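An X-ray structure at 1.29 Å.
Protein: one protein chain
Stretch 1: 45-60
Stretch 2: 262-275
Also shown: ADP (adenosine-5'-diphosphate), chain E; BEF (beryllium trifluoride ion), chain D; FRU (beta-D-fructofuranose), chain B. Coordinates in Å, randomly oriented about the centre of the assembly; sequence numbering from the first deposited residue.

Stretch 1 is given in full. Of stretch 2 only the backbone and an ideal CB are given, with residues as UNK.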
# COMPACT_ATOMS: atom_id res chain seq x y z
N GLY A 45 3.66 -5.09 12.22
CA GLY A 45 2.52 -4.56 12.96
C GLY A 45 2.77 -4.82 14.44
O GLY A 45 2.85 -5.96 14.86
N ALA A 46 2.87 -3.75 15.23
CA ALA A 46 3.37 -3.89 16.60
C ALA A 46 2.69 -4.99 17.42
O ALA A 46 3.37 -5.81 18.00
CB ALA A 46 3.34 -2.57 17.34
N PRO A 47 1.34 -5.02 17.48
CA PRO A 47 0.77 -6.09 18.31
C PRO A 47 1.02 -7.49 17.74
O PRO A 47 1.13 -8.46 18.50
CB PRO A 47 -0.72 -5.74 18.36
CG PRO A 47 -0.95 -4.86 17.23
CD PRO A 47 0.31 -4.10 16.98
N ALA A 48 1.11 -7.61 16.42
CA ALA A 48 1.45 -8.90 15.81
C ALA A 48 2.88 -9.30 16.18
O ALA A 48 3.16 -10.46 16.50
CB ALA A 48 1.26 -8.84 14.31
N ASN A 49 3.77 -8.32 16.15
CA ASN A 49 5.16 -8.53 16.53
C ASN A 49 5.25 -9.01 17.95
O ASN A 49 5.98 -9.96 18.26
CB ASN A 49 5.94 -7.22 16.40
CG ASN A 49 6.03 -6.70 14.98
OD1 ASN A 49 5.91 -7.46 14.02
ND2 ASN A 49 6.26 -5.41 14.85
N VAL A 50 4.50 -8.38 18.86
CA VAL A 50 4.50 -8.81 20.25
C VAL A 50 3.98 -10.24 20.39
O VAL A 50 4.53 -11.06 21.15
CB VAL A 50 3.69 -7.84 21.13
CG1 VAL A 50 3.65 -8.34 22.55
CG2 VAL A 50 4.31 -6.44 21.10
N ALA A 51 2.90 -10.54 19.67
CA ALA A 51 2.31 -11.87 19.73
C ALA A 51 3.35 -12.91 19.33
O ALA A 51 3.49 -13.94 19.99
CB ALA A 51 1.10 -11.96 18.81
N VAL A 52 4.06 -12.66 18.24
CA VAL A 52 5.03 -13.61 17.75
C VAL A 52 6.20 -13.70 18.72
O VAL A 52 6.73 -14.78 18.95
CB VAL A 52 5.47 -13.24 16.33
CG1 VAL A 52 6.65 -14.07 15.87
CG2 VAL A 52 4.31 -13.43 15.36
N ALA A 53 6.61 -12.57 19.30
CA ALA A 53 7.72 -12.60 20.25
C ALA A 53 7.39 -13.51 21.41
O ALA A 53 8.23 -14.29 21.85
CB ALA A 53 8.02 -11.23 20.77
N ILE A 54 6.17 -13.39 21.93
CA ILE A 54 5.74 -14.22 23.04
C ILE A 54 5.72 -15.70 22.64
O ILE A 54 6.22 -16.56 23.37
CB ILE A 54 4.36 -13.76 23.55
CG1 ILE A 54 4.51 -12.40 24.22
CG2 ILE A 54 3.79 -14.77 24.50
CD1 ILE A 54 3.18 -11.69 24.49
N ALA A 55 5.14 -15.99 21.49
CA ALA A 55 5.06 -17.36 21.00
C ALA A 55 6.44 -17.98 20.80
O ALA A 55 6.67 -19.14 21.14
CB ALA A 55 4.24 -17.41 19.72
N ARG A 56 7.39 -17.20 20.29
CA ARG A 56 8.73 -17.71 20.05
C ARG A 56 9.41 -18.11 21.34
O ARG A 56 10.27 -18.98 21.33
CB ARG A 56 9.57 -16.68 19.32
CG ARG A 56 9.14 -16.47 17.90
CD ARG A 56 10.26 -16.56 16.96
NE ARG A 56 9.83 -16.37 15.58
CZ ARG A 56 10.53 -15.74 14.66
NH1 ARG A 56 11.71 -15.23 14.97
NH2 ARG A 56 10.06 -15.64 13.44
N LEU A 57 9.04 -17.47 22.43
CA LEU A 57 9.58 -17.78 23.75
C LEU A 57 8.78 -18.89 24.43
O LEU A 57 9.03 -19.18 25.59
CB LEU A 57 9.60 -16.51 24.62
CG LEU A 57 10.56 -15.40 24.20
CD1 LEU A 57 10.24 -14.12 24.96
CD2 LEU A 57 12.00 -15.82 24.41
N SER A 58 7.88 -19.52 23.69
CA SER A 58 7.07 -20.65 24.16
C SER A 58 5.86 -20.20 25.01
O SER A 58 5.27 -20.99 25.73
CB SER A 58 7.92 -21.68 24.92
OG SER A 58 7.92 -21.40 26.31
N GLY A 59 5.50 -18.93 24.90
CA GLY A 59 4.34 -18.42 25.61
C GLY A 59 3.05 -18.64 24.86
O GLY A 59 3.03 -19.11 23.72
N ARG A 60 1.97 -18.25 25.51
CA ARG A 60 0.63 -18.44 25.00
C ARG A 60 0.08 -17.10 24.56
O ARG A 60 -0.38 -16.31 25.37
CB ARG A 60 -0.24 -19.00 26.12
CG ARG A 60 -1.60 -19.46 25.71
CD ARG A 60 -2.36 -19.83 26.96
NE ARG A 60 -3.52 -20.67 26.71
CZ ARG A 60 -4.32 -21.10 27.68
NH1 ARG A 60 -5.36 -21.87 27.39
NH2 ARG A 60 -4.08 -20.77 28.94
N UNK A 262 13.67 -1.85 13.43
CA UNK A 262 12.21 -1.96 13.28
C UNK A 262 11.66 -2.97 14.27
O UNK A 262 12.07 -4.13 14.27
CB UNK A 262 11.83 -2.36 11.85
N UNK A 263 10.73 -2.54 15.10
CA UNK A 263 10.12 -3.47 16.03
C UNK A 263 10.95 -3.90 17.24
O UNK A 263 10.49 -4.78 17.98
CB UNK A 263 9.72 -4.73 15.25
N UNK A 264 12.14 -3.34 17.46
CA UNK A 264 12.92 -3.68 18.65
C UNK A 264 12.11 -3.46 19.92
O UNK A 264 12.16 -4.22 20.89
CB UNK A 264 14.21 -2.85 18.70
N UNK A 265 11.28 -2.42 19.92
CA UNK A 265 10.48 -2.08 21.08
C UNK A 265 9.42 -3.13 21.31
O UNK A 265 9.05 -3.39 22.45
CB UNK A 265 9.84 -0.70 20.91
N UNK A 266 8.92 -3.74 20.24
CA UNK A 266 7.89 -4.77 20.35
C UNK A 266 8.49 -6.07 20.86
O UNK A 266 7.87 -6.80 21.62
CB UNK A 266 7.21 -5.00 19.00
N UNK A 267 9.73 -6.36 20.44
CA UNK A 267 10.45 -7.53 20.94
C UNK A 267 10.64 -7.40 22.45
O UNK A 267 10.48 -8.34 23.22
CB UNK A 267 11.80 -7.68 20.24
N UNK A 268 11.02 -6.19 22.86
CA UNK A 268 11.14 -5.84 24.27
C UNK A 268 9.84 -6.14 25.02
O UNK A 268 9.85 -6.85 26.02
CB UNK A 268 11.51 -4.36 24.42
N UNK A 269 8.73 -5.64 24.51
CA UNK A 269 7.45 -5.87 25.16
C UNK A 269 7.14 -7.36 25.20
O UNK A 269 6.63 -7.88 26.19
CB UNK A 269 6.33 -5.11 24.44
N UNK A 270 7.44 -8.06 24.11
CA UNK A 270 7.21 -9.49 24.08
C UNK A 270 7.94 -10.25 25.16
O UNK A 270 7.37 -11.11 25.83
CB UNK A 270 7.61 -10.05 22.71
N UNK A 271 9.22 -9.93 25.36
CA UNK A 271 9.95 -10.58 26.44
C UNK A 271 9.40 -10.23 27.81
O UNK A 271 9.26 -11.10 28.68
CB UNK A 271 11.43 -10.20 26.37
N UNK A 272 9.09 -8.95 28.00
CA UNK A 272 8.51 -8.48 29.24
C UNK A 272 7.23 -9.22 29.55
O UNK A 272 7.07 -9.81 30.64
CB UNK A 272 8.25 -6.97 29.18
N UNK A 273 6.29 -9.20 28.61
CA UNK A 273 4.97 -9.79 28.86
C UNK A 273 5.03 -11.30 28.93
O UNK A 273 4.29 -11.90 29.69
CB UNK A 273 3.98 -9.37 27.77
N UNK A 274 5.91 -11.93 28.16
CA UNK A 274 6.08 -13.36 28.30
C UNK A 274 6.41 -13.68 29.76
O UNK A 274 5.77 -14.52 30.39
CB UNK A 274 7.17 -13.87 27.36
N UNK A 275 7.42 -13.01 30.31
CA UNK A 275 7.83 -13.31 31.68
C UNK A 275 6.76 -12.92 32.73
O UNK A 275 6.54 -13.65 33.69
CB UNK A 275 9.14 -12.58 31.99
PB ADP E . 11.96 0.06 18.38
O1B ADP E . 11.18 -1.17 17.97
O2B ADP E . 11.03 1.25 18.53
O3B ADP E . 12.99 0.35 17.32
PA ADP E . 13.85 0.65 20.34
O1A ADP E . 14.82 0.76 19.17
O2A ADP E . 13.30 2.04 20.58
O3A ADP E . 12.68 -0.24 19.77
O5' ADP E . 14.56 0.16 21.69
C5' ADP E . 13.90 -0.67 22.58
C4' ADP E . 14.77 -1.67 23.31
O4' ADP E . 15.52 -2.42 22.38
C3' ADP E . 15.72 -1.11 24.30
O3' ADP E . 15.11 -0.89 25.53
C2' ADP E . 16.73 -2.19 24.37
O2' ADP E . 16.32 -3.26 25.13
C1' ADP E . 16.77 -2.63 22.97
N9 ADP E . 17.76 -1.96 22.16
C8 ADP E . 17.56 -1.00 21.24
N7 ADP E . 18.71 -0.66 20.69
C5 ADP E . 19.69 -1.38 21.24
C6 ADP E . 21.06 -1.48 21.07
N6 ADP E . 21.75 -0.65 20.14
N1 ADP E . 21.74 -2.34 21.82
C2 ADP E . 21.16 -3.15 22.72
N3 ADP E . 19.82 -3.09 22.91
C4 ADP E . 19.09 -2.23 22.19
BE BEF D . 9.63 -0.24 17.69
F1 BEF D . 10.46 -0.13 16.40
F2 BEF D . 8.98 -1.65 17.89
F3 BEF D . 8.41 0.65 17.64
C1 FRU B . 2.93 -0.10 13.14
C2 FRU B . 4.42 -0.32 12.92
C3 FRU B . 4.81 -1.42 11.96
C4 FRU B . 6.03 -2.04 12.56
C5 FRU B . 5.81 -1.79 14.01
C6 FRU B . 7.08 -1.58 14.81
O1 FRU B . 2.34 -1.18 13.79
O2 FRU B . 4.93 0.89 12.47
O3 FRU B . 4.98 -0.85 10.70
O4 FRU B . 6.15 -3.40 12.33
O5 FRU B . 4.97 -0.65 14.16
O6 FRU B . 6.80 -1.33 16.16

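Position 262 precedes the helix, and its CB meets nothing of stretch 1 within 5.5 Å. The visible contact leaves the choice wide; the residue is Thr 262.

At 263 the phi of 74° favours glycine, though asparagine can also adopt it; a CB would point toward stretch 1, 3.6 Å from Asn 49 ND2. Gly 263 takes the N-cap position.

Positions 264 and 265 lie out of reach of stretch 1, beside the nucleotide. A CB at 265 would come 3.1 Å from ADP O3A, so glycine suits that site and something small its neighbour. They are Ala 264 and Gly 265.

Position 266 points toward stretch 1, its CB 3.6 Å from Asn 49 CB. Within reach lie the amide of Asn 49, a donor, and O6 of the fructose, so an acceptor on a short stem fits: aspartate, asparagine, perhaps serine. It is Asp 266. OD2 accepts a nearly linear hydrogen bond from Asn 49 ND2 at 3.0 Å, and lies 2.5 Å from FRU O6.

Position 267 points away, but a small residue sits comfortably beside Ala 53; it is Ala 267. Position 268 points away with size open; the ring edge of Phe 268 meets ADP O2'.

Position 269 points sideways, its CB 4.1 Å from Val 50 CG2, and asks for a modest apolar group such as valine, alanine or isoleucine. Val 269 places CG1 3.9 Å from Val 50 CG1.

At 270 the rule is strict. The CA atoms of 270 and Val 50 are 4.7 Å apart, and a CB would fall 2.3 Å from Ala 53 CB, a clash. Only glycine fits. The bare backbone of Gly 270 lets Ala 53 CB approach its CA to 3.8 Å and helps form the hole that receives Val 50.

Position 271 points away; alanine or glycine would be plausible. At Gly 271, CA packs 3.8 Å from Leu 57 CD1. Position 272 also points away, with nothing of stretch 1 within 5.5 Å of its CB, so the choice is wide; it holds Leu 272.

Position 273 points toward stretch 1, its CB 4.1 Å from Ile 54 CD1, and suits leucine, isoleucine or methionine. Leu 273 closes the hole around Val 50, its CD1 4.4 Å from Val 50 CG1.

Position 274 faces Leu 57 and Ile 54, with the Ser 58 turn beyond: a large side chain, aromatic or long aliphatic, would fill this space. Tyr 274 lays a ring face against Leu 57 CB, 4.0 Å from the ring centroid, while Gly 59 CA meets the edge, 3.5 Å from CE1. A CB on Gly 59 would clash with CD1. Water 1 bridges Tyr 274 OH and Ser 58 OG.

Position 275 points sideways, its CB equally free of stretch 1, so many side chains would suit; Arg 275 NE and NH2 form hydrogen bonds elsewhere in the structure.

Stretch 2 262-275: TGAGDAFVGGLLYR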
# COMPACT_ATOMS: atom_id res chain seq x y z
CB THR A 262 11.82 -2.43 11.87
OG1 THR A 262 12.31 -1.51 10.88
CG2 THR A 262 10.32 -2.53 11.70
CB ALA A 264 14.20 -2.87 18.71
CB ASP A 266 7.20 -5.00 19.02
CG ASP A 266 6.58 -3.74 18.46
OD1 ASP A 266 6.12 -2.89 19.27
OD2 ASP A 266 6.56 -3.63 17.21
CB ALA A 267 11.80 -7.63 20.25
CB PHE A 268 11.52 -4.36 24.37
CG PHE A 268 11.69 -3.86 25.78
CD1 PHE A 268 12.96 -3.74 26.35
CD2 PHE A 268 10.60 -3.52 26.55
CE1 PHE A 268 13.12 -3.27 27.65
CE2 PHE A 268 10.75 -3.08 27.86
CZ PHE A 268 12.01 -2.95 28.40
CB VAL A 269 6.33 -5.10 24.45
CG1 VAL A 269 4.95 -5.52 24.95
CG2 VAL A 269 6.55 -3.63 24.64
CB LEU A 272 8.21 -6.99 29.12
CG LEU A 272 7.56 -6.33 30.34
CD1 LEU A 272 8.50 -6.33 31.52
CD2 LEU A 272 7.14 -4.92 30.00
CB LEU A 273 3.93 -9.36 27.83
CG LEU A 273 3.64 -7.87 27.76
CD1 LEU A 273 2.55 -7.59 26.73
CD2 LEU A 273 3.21 -7.33 29.12
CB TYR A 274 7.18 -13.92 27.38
CG TYR A 274 7.51 -15.34 27.78
CD1 TYR A 274 6.59 -16.37 27.57
CD2 TYR A 274 8.69 -15.65 28.43
CE1 TYR A 274 6.86 -17.67 27.98
CE2 TYR A 274 8.96 -16.94 28.83
CZ TYR A 274 8.03 -17.93 28.60
OH TYR A 274 8.28 -19.23 29.00
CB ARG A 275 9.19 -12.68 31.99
CG ARG A 275 10.34 -13.34 31.24
CD ARG A 275 10.57 -14.78 31.64
NE ARG A 275 11.36 -14.88 32.86
CZ ARG A 275 11.63 -16.02 33.49
NH1 ARG A 275 11.13 -17.17 33.05
NH2 ARG A 275 12.38 -16.00 34.58
O HOH W 1 6.17 -20.95 28.86
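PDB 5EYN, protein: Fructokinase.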